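Local coordinates for thioredoxin reductase (Clostridium acetobutylicum ATCC 824, PDB 6GNA), which probably reduces thioredoxin with electrons drawn from ferredoxin instead of a pyridine nucleotide, relaying them through bound FAD and a cysteine pair, at residues 131-136 against 223-228; 140-145 against 216-221; 256-259 against 263-266. One frame throughout, in Å; residues are numbered along the deposited sequence.

Contact 1. Residues 131-136 against 223-228; sequences VGYCAT and SAPPEQ. With FAD (flavin-adenine dinucleotide), chain B.
With CG anti to its carbonyl carbon (chi1 -63°), the side chain of Y133 swings out to A224 and P225, and the second torsion turns one face of its ring onto the proline. P225 CD sits almost exactly above the middle of that ring, 3.5 Å from the centroid and 7° off the normal, a CH-pi contact over the face. P225 CG continues over the phenol end, 3.7 Å from Y133 CZ. Nearer the backbone the two CB atoms of Y133 and A224 meet at 3.7 Å. From the first turn of the helix that follows, Q228 CG approaches Y133 CD2 obliquely at 3.9 Å. The contact is apolar; the hydroxyl of Y133 is hydrogen-bonded to E123 instead.

Two junctions of the fold meet here. Y133 links strand 131-132 to C134, whose disulfide with C137 forms the CxxC pair set in the pyridine-nucleotide-like domain, as in low-molecular-weight thioredoxin reductases; P225 is the N-cap of helix 226-229, on which Q228 N bonds back to P225 O at 2.8 Å. Ahead of that helix, S223 OG donates to A224 O at 3.0 Å, in the carbonyl plane and on a lone pair. The same hydroxyl oxygen accepts a weak but straight bond from the adenine amino group, FAD N6A, at 3.4 Å.

Contact 2. Residues 140-145 against 216-221; sequences PLYKGK and GVFVLK
Y142 meets strand 216-220 through its ring, which lays one side against both G216 and F218, the CE1 half near the glycine and the CE2 half near the phenylalanine. From CB, which points toward the strand, the chain passes through CG and divides at the ring. On one branch CD1 comes first to the backbone of G216, and CE1 then closes on it, 3.5 Å from G216 CA and nearly as near to G216 N. On the other branch CD2 lies 3.8 Å from F218 CZ, and CE2 draws in to 3.4 Å from the same atom. The branches rejoin at CZ, about equally distant from G216 CA and F218 CZ, while the hydroxyl oxygen passes G216 CA at 4.1 Å. Because G216 carries no side chain, the tyrosine ring can lie this close to the main chain.

The two aromatic side chains arrive from opposite directions and form an offset edge-to-face pair: the CE2-CZ edge of F218 is directed at the face of Y142, with centroids 5.3 Å apart and planes at 83°. V147 of strand 146-151 touches both residues, and A135 and D138 of helix 135-138 also border F218. Just after Y142 the chain reverses in a type II beta turn, closed by K145 N to Y142 O at 3.0 Å, with G144 taking the positive phi (68°) at its third position. The turn delivers the chain into strand 146-151, so that the aromatic pair packs a helix-to-strand connection onto the parallel, Rossmann-like sheet of the pyridine-nucleotide-like domain.

Contact 3. Residues 256-259 against 263-266; sequences AGDC and PYQY. With FAD (flavin-adenine dinucleotide), chain B.
The backbones of D258 and Y264 run within 5.2 Å of each other, CA to CA, where the chain bends through an inverse gamma turn centred on Y264. D258, with CG anti to its carbonyl carbon (chi1 -74°), sets OD1 against the centre of this turn, 3.2 Å from Y264 CA and only slightly farther from Y264 CB. The tyrosine ring runs back alongside D258 and brings its edge near D258 O.

Two donors hold OD1. The ribityl hydroxyl FAD O3' gives it a hydrogen bond of 2.8 Å, and a water that also donates to Q265 O adds a second, so that the carboxylate links the cofactor, through the water, to the 263-266 side of the loop. D258 N donates to the phosphate oxygen FAD O2P at 2.8 Å, and G257 CA lies against that oxygen, where a CB would clash with it.

Q265 folds its bent side chain back, and NE2 donates to Y264 O at 2.8 Å from above the carbonyl plane; this holds the amide with NE2 3.0 Å from FAD N1. Y266 N, at the first turn of helix 266-286, donates to FAD O2 at 2.8 Å, and FAD N1 lies 3.3 Å above the plane of the Y266 ring, over one face and offset toward the ring's rim. The helix N-terminus may therefore stabilise negative charge at the N1-C2-O2 side of a reduced flavin. An Ala-Gly-Asp turn followed by a helix pointing at the flavin is the second FAD-binding motif of the pyridine nucleotide-disulphide oxidoreductase family.

Contacts 1 and 2 share a sheet: G132 is probably hydrogen-bonded in parallel fashion to strand 216-220, with G132 O to V219 N at 3.0 Å and G132 N to V217 O at 3.2 Å. Their centres lie 11 Å apart. Contact 2 is nested within the chain loop that contact 1 closes. Contact 3 follows later in the sequence, its centre 21 Å from that of contact 1 and 31 Å from that of contact 2, which lies on the opposite side of the chain's centre. FAD is common to contacts 1 and 3, its adenine beside the former and its flavin at the latter. C134 SG nevertheless lies 30.1 Å from FAD C4X, consistent with the domain rotation thought necessary for electron transfer in related reductases.

Contact 1. Residues 131-136 against 223-228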
loop_
_atom_site.group_PDB
_atom_site.type_symbol
_atom_site.label_atom_id
_atom_site.label_comp_id
_atom_site.label_asym_id
_atom_site.label_seq_id
_atom_site.Cartn_x
_atom_site.Cartn_y
_atom_site.Cartn_z
ATOM N N VAL A 131 36.809 4.438 -1.064
ATOM C CA VAL A 131 35.476 4.955 -1.381
ATOM C C VAL A 131 34.577 4.748 -0.177
ATOM O O VAL A 131 34.563 3.670 0.431
ATOM C CB VAL A 131 34.889 4.263 -2.627
ATOM C CG1 VAL A 131 33.395 4.637 -2.827
ATOM C CG2 VAL A 131 35.722 4.604 -3.856
ATOM N N GLY A 132 33.776 5.761 0.137
ATOM C CA GLY A 132 32.772 5.631 1.172
ATOM C C GLY A 132 31.593 6.543 0.902
ATOM O O GLY A 132 31.614 7.371 -0.012
ATOM N N TYR A 133 30.562 6.383 1.733
ATOM C CA TYR A 133 29.313 7.117 1.602
ATOM C C TYR A 133 29.079 8.111 2.731
ATOM O O TYR A 133 28.011 8.744 2.780
ATOM C CB TYR A 133 28.156 6.116 1.525
ATOM C CG TYR A 133 28.267 5.235 0.309
ATOM C CD1 TYR A 133 28.113 5.772 -0.968
ATOM C CD2 TYR A 133 28.549 3.885 0.424
ATOM C CE1 TYR A 133 28.222 4.973 -2.099
ATOM C CE2 TYR A 133 28.662 3.077 -0.705
ATOM C CZ TYR A 133 28.486 3.630 -1.960
ATOM O OH TYR A 133 28.603 2.825 -3.079
ATOM N N CYS A 134 30.018 8.231 3.661
ATOM C CA CYS A 134 29.922 9.217 4.729
ATOM C C CYS A 134 31.309 9.792 4.984
ATOM O O CYS A 134 32.172 9.115 5.559
ATOM C CB CYS A 134 29.382 8.572 5.997
ATOM S SG CYS A 134 29.104 9.808 7.270
ATOM N N ALA A 135 31.514 11.044 4.584
ATOM C CA ALA A 135 32.826 11.663 4.734
ATOM C C ALA A 135 33.120 11.996 6.192
ATOM O O ALA A 135 34.224 11.739 6.685
ATOM C CB ALA A 135 32.926 12.915 3.864
ATOM N N THR A 136 32.156 12.588 6.896
ATOM C CA THR A 136 32.393 12.958 8.289
ATOM C C THR A 136 32.636 11.729 9.157
ATOM O O THR A 136 33.426 11.786 10.107
ATOM C CB THR A 136 31.218 13.778 8.821
ATOM O OG1 THR A 136 30.005 13.030 8.685
ATOM C CG2 THR A 136 31.068 15.071 8.042
ATOM N N SER A 223 21.049 9.447 0.836
ATOM C CA SER A 223 21.251 8.339 1.731
ATOM C C SER A 223 22.254 7.376 1.146
ATOM O O SER A 223 22.334 7.210 -0.062
ATOM C CB SER A 223 19.925 7.602 1.964
ATOM O OG SER A 223 20.093 6.476 2.804
ATOM N N ALA A 224 23.074 6.796 2.005
ATOM C CA ALA A 224 23.931 5.724 1.564
ATOM C C ALA A 224 23.061 4.590 1.019
ATOM O O ALA A 224 21.872 4.516 1.325
ATOM C CB ALA A 224 24.732 5.202 2.750
ATOM N N PRO A 225 23.628 3.678 0.231
ATOM C CA PRO A 225 22.862 2.499 -0.151
ATOM C C PRO A 225 22.380 1.778 1.090
ATOM O O PRO A 225 23.063 1.777 2.131
ATOM C CB PRO A 225 23.875 1.659 -0.942
ATOM C CG PRO A 225 24.929 2.622 -1.389
ATOM C CD PRO A 225 25.002 3.644 -0.294
ATOM N N PRO A 226 21.208 1.143 1.032
ATOM C CA PRO A 226 20.588 0.664 2.276
ATOM C C PRO A 226 21.426 -0.336 3.048
ATOM O O PRO A 226 21.407 -0.324 4.287
ATOM C CB PRO A 226 19.254 0.068 1.803
ATOM C CG PRO A 226 19.369 -0.056 0.314
ATOM C CD PRO A 226 20.316 1.000 -0.127
ATOM N N GLU A 227 22.193 -1.187 2.357
ATOM C CA GLU A 227 23.027 -2.166 3.030
ATOM C C GLU A 227 24.221 -1.517 3.724
ATOM O O GLU A 227 24.813 -2.123 4.623
ATOM C CB GLU A 227 23.485 -3.227 2.021
ATOM C CG GLU A 227 24.415 -2.711 0.918
ATOM C CD GLU A 227 23.693 -2.166 -0.316
ATOM O OE1 GLU A 227 22.502 -1.794 -0.237
ATOM O OE2 GLU A 227 24.342 -2.104 -1.384
ATOM N N GLN A 228 24.593 -0.305 3.332
ATOM C CA GLN A 228 25.613 0.461 4.043
ATOM C C GLN A 228 25.010 1.289 5.172
ATOM O O GLN A 228 25.601 1.392 6.256
ATOM C CB GLN A 228 26.371 1.380 3.071
ATOM C CG GLN A 228 27.018 0.627 1.912
ATOM C CD GLN A 228 27.970 -0.440 2.385
ATOM O OE1 GLN A 228 28.678 -0.256 3.374
ATOM N NE2 GLN A 228 27.979 -1.576 1.695
HETATM P PA FAD B . 10.890 9.837 -1.503
HETATM O O1A FAD B . 9.704 10.559 -2.090
HETATM O O2A FAD B . 12.183 9.791 -2.279
HETATM O O5B FAD B . 11.198 10.453 -0.051
HETATM C C5B FAD B . 12.479 10.283 0.542
HETATM C C4B FAD B . 12.776 11.443 1.479
HETATM O O4B FAD B . 13.540 10.977 2.592
HETATM C C3B FAD B . 13.597 12.514 0.780
HETATM O O3B FAD B . 13.113 13.816 1.115
HETATM C C2B FAD B . 14.999 12.320 1.311
HETATM O O2B FAD B . 15.723 13.550 1.397
HETATM C C1B FAD B . 14.768 11.702 2.678
HETATM N N9A FAD B . 15.882 10.801 3.044
HETATM C C8A FAD B . 16.319 9.743 2.335
HETATM N N7A FAD B . 17.360 9.145 2.969
HETATM C C5A FAD B . 17.598 9.830 4.100
HETATM C C6A FAD B . 18.550 9.739 5.227
HETATM N N6A FAD B . 19.487 8.764 5.271
HETATM N N1A FAD B . 18.451 10.662 6.207
HETATM C C2A FAD B . 17.527 11.640 6.185
HETATM N N3A FAD B . 16.633 11.778 5.191
HETATM C C4A FAD B . 16.620 10.922 4.143
HETATM N N1 FAD B . 4.368 8.679 -8.492
HETATM C C2 FAD B . 3.031 8.585 -8.705
HETATM O O2 FAD B . 2.391 7.699 -8.102
HETATM N N3 FAD B . 2.363 9.403 -9.537
HETATM C C4 FAD B . 2.980 10.376 -10.218
HETATM O O4 FAD B . 2.338 11.124 -10.985
HETATM C C4X FAD B . 4.442 10.548 -10.043
HETATM N N5 FAD B . 5.130 11.507 -10.696
HETATM C C5X FAD B . 6.463 11.643 -10.519
HETATM C C6 FAD B . 7.149 12.639 -11.203
HETATM C C7 FAD B . 8.520 12.788 -11.028
HETATM C C7M FAD B . 9.262 13.867 -11.771
HETATM C C8 FAD B . 9.254 11.882 -10.109
HETATM C C8M FAD B . 10.739 12.040 -9.918
HETATM C C9 FAD B . 8.571 10.887 -9.424
HETATM C C9A FAD B . 7.202 10.735 -9.596
HETATM N N10 FAD B . 6.503 9.718 -8.912
HETATM C C10 FAD B . 5.114 9.620 -9.106
HETATM C "C1'" FAD B . 7.197 8.816 -7.989
HETATM C "C2'" FAD B . 6.898 9.215 -6.554
HETATM O "O2'" FAD B . 7.400 10.537 -6.340
HETATM C "C3'" FAD B . 7.562 8.254 -5.576
HETATM O "O3'" FAD B . 7.038 6.937 -5.761
HETATM C "C4'" FAD B . 7.326 8.693 -4.139
HETATM O "O4'" FAD B . 7.855 10.011 -3.948
HETATM C "C5'" FAD B . 7.977 7.721 -3.163
HETATM O "O5'" FAD B . 8.092 8.365 -1.901
HETATM P P FAD B . 9.029 7.784 -0.736
HETATM O O1P FAD B . 8.626 8.445 0.560
HETATM O O2P FAD B . 9.105 6.280 -0.809
HETATM O O3P FAD B . 10.492 8.310 -1.165
#

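Contact 2. Residues 140-145 against 216-221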
loop_
_atom_site.group_PDB
_atom_site.type_symbol
_atom_site.label_atom_id
_atom_site.label_comp_id
_atom_site.label_asym_id
_atom_site.label_seq_id
_atom_site.Cartn_x
_atom_site.Cartn_y
_atom_site.Cartn_z
ATOM N N PRO A 140 38.599 11.063 10.371
ATOM C CA PRO A 140 39.924 10.874 10.989
ATOM C C PRO A 140 40.855 10.029 10.148
ATOM O O PRO A 140 42.075 10.220 10.205
ATOM C CB PRO A 140 39.601 10.199 12.330
ATOM C CG PRO A 140 38.191 10.564 12.620
ATOM C CD PRO A 140 37.511 10.649 11.276
ATOM N N LEU A 141 40.310 9.096 9.371
ATOM C CA LEU A 141 41.113 8.227 8.523
ATOM C C LEU A 141 41.822 9.005 7.421
ATOM O O LEU A 141 42.830 8.525 6.889
ATOM C CB LEU A 141 40.183 7.172 7.922
ATOM C CG LEU A 141 40.677 5.822 7.414
ATOM C CD1 LEU A 141 41.527 5.101 8.443
ATOM C CD2 LEU A 141 39.449 4.992 7.063
ATOM N N TYR A 142 41.320 10.197 7.076
ATOM C CA TYR A 142 41.870 11.013 5.999
ATOM C C TYR A 142 42.577 12.257 6.525
ATOM O O TYR A 142 42.831 13.199 5.768
ATOM C CB TYR A 142 40.780 11.345 4.972
ATOM C CG TYR A 142 40.334 10.083 4.284
ATOM C CD1 TYR A 142 41.024 9.586 3.188
ATOM C CD2 TYR A 142 39.266 9.342 4.777
ATOM C CE1 TYR A 142 40.639 8.399 2.577
ATOM C CE2 TYR A 142 38.879 8.156 4.177
ATOM C CZ TYR A 142 39.568 7.690 3.077
ATOM O OH TYR A 142 39.188 6.508 2.470
ATOM N N LYS A 143 42.944 12.262 7.801
ATOM C CA LYS A 143 43.727 13.362 8.332
ATOM C C LYS A 143 45.045 13.439 7.576
ATOM O O LYS A 143 45.752 12.436 7.439
ATOM C CB LYS A 143 43.982 13.139 9.823
ATOM C CG LYS A 143 44.705 14.287 10.496
ATOM C CD LYS A 143 44.961 14.006 11.977
ATOM C CE LYS A 143 45.882 15.058 12.589
ATOM N NZ LYS A 143 46.099 14.859 14.051
ATOM N N GLY A 144 45.363 14.627 7.066
ATOM C CA GLY A 144 46.576 14.825 6.292
ATOM C C GLY A 144 46.598 14.137 4.945
ATOM O O GLY A 144 47.675 14.019 4.347
ATOM N N LYS A 145 45.452 13.672 4.453
ATOM C CA LYS A 145 45.339 13.037 3.148
ATOM C C LYS A 145 44.457 13.880 2.229
ATOM O O LYS A 145 43.856 14.876 2.640
ATOM C CB LYS A 145 44.798 11.602 3.287
ATOM C CG LYS A 145 45.704 10.682 4.127
ATOM C CD LYS A 145 45.296 9.216 4.035
ATOM C CE LYS A 145 46.310 8.303 4.726
ATOM N NZ LYS A 145 45.842 6.889 4.782
ATOM N N GLY A 216 40.883 9.542 -0.872
ATOM C CA GLY A 216 39.517 9.120 -0.642
ATOM C C GLY A 216 38.588 9.761 -1.649
ATOM O O GLY A 216 38.822 10.872 -2.122
ATOM N N VAL A 217 37.531 9.030 -1.991
ATOM C CA VAL A 217 36.415 9.556 -2.763
ATOM C C VAL A 217 35.153 9.236 -1.988
ATOM O O VAL A 217 34.851 8.057 -1.748
ATOM C CB VAL A 217 36.330 8.966 -4.182
ATOM C CG1 VAL A 217 35.052 9.459 -4.892
ATOM C CG2 VAL A 217 37.581 9.331 -4.988
ATOM N N PHE A 218 34.423 10.267 -1.593
ATOM C CA PHE A 218 33.139 10.098 -0.933
ATOM C C PHE A 218 32.011 10.491 -1.869
ATOM O O PHE A 218 31.979 11.609 -2.399
ATOM C CB PHE A 218 33.073 10.877 0.378
ATOM C CG PHE A 218 34.012 10.345 1.414
ATOM C CD1 PHE A 218 33.672 9.229 2.156
ATOM C CD2 PHE A 218 35.251 10.931 1.620
ATOM C CE1 PHE A 218 34.549 8.711 3.105
ATOM C CE2 PHE A 218 36.140 10.417 2.565
ATOM C CZ PHE A 218 35.787 9.304 3.307
ATOM N N VAL A 219 31.059 9.577 -2.030
ATOM C CA VAL A 219 29.905 9.761 -2.889
ATOM C C VAL A 219 28.735 10.057 -1.959
ATOM O O VAL A 219 28.280 9.165 -1.233
ATOM C CB VAL A 219 29.686 8.489 -3.721
ATOM C CG1 VAL A 219 28.367 8.533 -4.444
ATOM C CG2 VAL A 219 30.859 8.299 -4.689
ATOM N N LEU A 220 28.276 11.313 -1.934
ATOM C CA LEU A 220 27.340 11.793 -0.908
ATOM C C LEU A 220 25.990 12.134 -1.526
ATOM O O LEU A 220 25.806 13.202 -2.122
ATOM C CB LEU A 220 27.912 12.974 -0.138
ATOM C CG LEU A 220 29.234 12.718 0.595
ATOM C CD1 LEU A 220 29.534 13.939 1.461
ATOM C CD2 LEU A 220 29.183 11.431 1.428
ATOM N N LYS A 221 25.034 11.253 -1.299
ATOM C CA LYS A 221 23.679 11.377 -1.795
ATOM C C LYS A 221 22.751 11.530 -0.585
ATOM O O LYS A 221 23.200 11.621 0.562
ATOM C CB LYS A 221 23.362 10.164 -2.683
ATOM C CG LYS A 221 24.244 10.100 -3.932
ATOM C CD LYS A 221 23.966 8.898 -4.842
ATOM C CE LYS A 221 24.985 8.825 -5.974
ATOM N NZ LYS A 221 24.782 7.707 -6.948
#

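Contact 3. Residues 256-259 against 263-266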
loop_
_atom_site.group_PDB
_atom_site.type_symbol
_atom_site.label_atom_id
_atom_site.label_comp_id
_atom_site.label_asym_id
_atom_site.label_seq_id
_atom_site.Cartn_x
_atom_site.Cartn_y
_atom_site.Cartn_z
ATOM N N ALA A 256 9.399 0.998 3.928
ATOM C CA ALA A 256 8.199 1.432 3.227
ATOM C C ALA A 256 8.554 2.403 2.115
ATOM O O ALA A 256 9.434 3.259 2.273
ATOM C CB ALA A 256 7.248 2.122 4.211
ATOM N N GLY A 257 7.823 2.290 1.005
ATOM C CA GLY A 257 7.940 3.190 -0.111
ATOM C C GLY A 257 8.895 2.732 -1.186
ATOM O O GLY A 257 9.102 1.525 -1.376
ATOM N N ASP A 258 9.459 3.685 -1.931
ATOM C CA ASP A 258 10.292 3.309 -3.065
ATOM C C ASP A 258 11.469 2.443 -2.633
ATOM O O ASP A 258 11.986 1.666 -3.440
ATOM C CB ASP A 258 10.868 4.529 -3.786
ATOM C CG ASP A 258 9.870 5.299 -4.638
ATOM O OD1 ASP A 258 8.680 4.904 -4.737
ATOM O OD2 ASP A 258 10.312 6.333 -5.214
ATOM N N CYS A 259 11.934 2.585 -1.388
ATOM C CA CYS A 259 13.073 1.795 -0.930
ATOM C C CYS A 259 12.783 0.300 -0.884
ATOM O O CYS A 259 13.734 -0.482 -0.768
ATOM C CB CYS A 259 13.602 2.291 0.427
ATOM S SG CYS A 259 12.634 1.851 1.894
ATOM N N PRO A 263 6.359 -0.966 -7.896
ATOM C CA PRO A 263 6.259 0.303 -8.633
ATOM C C PRO A 263 6.609 1.513 -7.763
ATOM O O PRO A 263 6.241 1.530 -6.590
ATOM C CB PRO A 263 4.788 0.350 -9.046
ATOM C CG PRO A 263 4.084 -0.424 -7.993
ATOM C CD PRO A 263 5.027 -1.523 -7.600
ATOM N N TYR A 264 7.302 2.503 -8.317
ATOM C CA TYR A 264 7.639 3.695 -7.552
ATOM C C TYR A 264 6.479 4.670 -7.706
ATOM O O TYR A 264 6.493 5.528 -8.587
ATOM C CB TYR A 264 8.936 4.319 -8.068
ATOM C CG TYR A 264 10.121 3.380 -8.048
ATOM C CD1 TYR A 264 10.478 2.704 -6.890
ATOM C CD2 TYR A 264 10.892 3.179 -9.186
ATOM C CE1 TYR A 264 11.561 1.847 -6.867
ATOM C CE2 TYR A 264 11.977 2.325 -9.171
ATOM C CZ TYR A 264 12.308 1.662 -8.010
ATOM O OH TYR A 264 13.389 0.811 -7.992
ATOM N N GLN A 265 5.465 4.523 -6.856
ATOM C CA GLN A 265 4.271 5.364 -6.908
ATOM C C GLN A 265 3.880 5.852 -5.515
ATOM O O GLN A 265 4.209 5.220 -4.512
ATOM C CB GLN A 265 3.091 4.581 -7.499
ATOM C CG GLN A 265 3.261 4.062 -8.922
ATOM C CD GLN A 265 3.141 5.145 -9.975
ATOM O OE1 GLN A 265 2.181 5.169 -10.743
ATOM N NE2 GLN A 265 4.111 6.049 -10.014
ATOM N N TYR A 266 3.166 6.972 -5.461
ATOM C CA TYR A 266 2.714 7.536 -4.189
ATOM C C TYR A 266 1.759 6.672 -3.358
ATOM O O TYR A 266 1.954 6.532 -2.154
ATOM C CB TYR A 266 1.995 8.870 -4.433
ATOM C CG TYR A 266 2.812 9.930 -5.132
ATOM C CD1 TYR A 266 3.976 10.428 -4.564
ATOM C CD2 TYR A 266 2.399 10.456 -6.347
ATOM C CE1 TYR A 266 4.718 11.406 -5.199
ATOM C CE2 TYR A 266 3.132 11.434 -6.988
ATOM C CZ TYR A 266 4.290 11.905 -6.412
ATOM O OH TYR A 266 5.020 12.878 -7.051
HETATM P PA FAD B . 10.890 9.837 -1.503
HETATM O O1A FAD B . 9.704 10.559 -2.090
HETATM O O2A FAD B . 12.183 9.791 -2.279
HETATM O O5B FAD B . 11.198 10.453 -0.051
HETATM C C5B FAD B . 12.479 10.283 0.542
HETATM C C4B FAD B . 12.776 11.443 1.479
HETATM O O4B FAD B . 13.540 10.977 2.592
HETATM C C3B FAD B . 13.597 12.514 0.780
HETATM O O3B FAD B . 13.113 13.816 1.115
HETATM C C2B FAD B . 14.999 12.320 1.311
HETATM O O2B FAD B . 15.723 13.550 1.397
HETATM C C1B FAD B . 14.768 11.702 2.678
HETATM N N9A FAD B . 15.882 10.801 3.044
HETATM C C8A FAD B . 16.319 9.743 2.335
HETATM N N7A FAD B . 17.360 9.145 2.969
HETATM C C5A FAD B . 17.598 9.830 4.100
HETATM C C6A FAD B . 18.550 9.739 5.227
HETATM N N6A FAD B . 19.487 8.764 5.271
HETATM N N1A FAD B . 18.451 10.662 6.207
HETATM C C2A FAD B . 17.527 11.640 6.185
HETATM N N3A FAD B . 16.633 11.778 5.191
HETATM C C4A FAD B . 16.620 10.922 4.143
HETATM N N1 FAD B . 4.368 8.679 -8.492
HETATM C C2 FAD B . 3.031 8.585 -8.705
HETATM O O2 FAD B . 2.391 7.699 -8.102
HETATM N N3 FAD B . 2.363 9.403 -9.537
HETATM C C4 FAD B . 2.980 10.376 -10.218
HETATM O O4 FAD B . 2.338 11.124 -10.985
HETATM C C4X FAD B . 4.442 10.548 -10.043
HETATM N N5 FAD B . 5.130 11.507 -10.696
HETATM C C5X FAD B . 6.463 11.643 -10.519
HETATM C C6 FAD B . 7.149 12.639 -11.203
HETATM C C7 FAD B . 8.520 12.788 -11.028
HETATM C C7M FAD B . 9.262 13.867 -11.771
HETATM C C8 FAD B . 9.254 11.882 -10.109
HETATM C C8M FAD B . 10.739 12.040 -9.918
HETATM C C9 FAD B . 8.571 10.887 -9.424
HETATM C C9A FAD B . 7.202 10.735 -9.596
HETATM N N10 FAD B . 6.503 9.718 -8.912
HETATM C C10 FAD B . 5.114 9.620 -9.106
HETATM C "C1'" FAD B . 7.197 8.816 -7.989
HETATM C "C2'" FAD B . 6.898 9.215 -6.554
HETATM O "O2'" FAD B . 7.400 10.537 -6.340
HETATM C "C3'" FAD B . 7.562 8.254 -5.576
HETATM O "O3'" FAD B . 7.038 6.937 -5.761
HETATM C "C4'" FAD B . 7.326 8.693 -4.139
HETATM O "O4'" FAD B . 7.855 10.011 -3.948
HETATM C "C5'" FAD B . 7.977 7.721 -3.163
HETATM O "O5'" FAD B . 8.092 8.365 -1.901
HETATM P P FAD B . 9.029 7.784 -0.736
HETATM O O1P FAD B . 8.626 8.445 0.560
HETATM O O2P FAD B . 9.105 6.280 -0.809
HETATM O O3P FAD B . 10.492 8.310 -1.165
HETATM O O HOH W 1 6.563 3.535 -3.602
#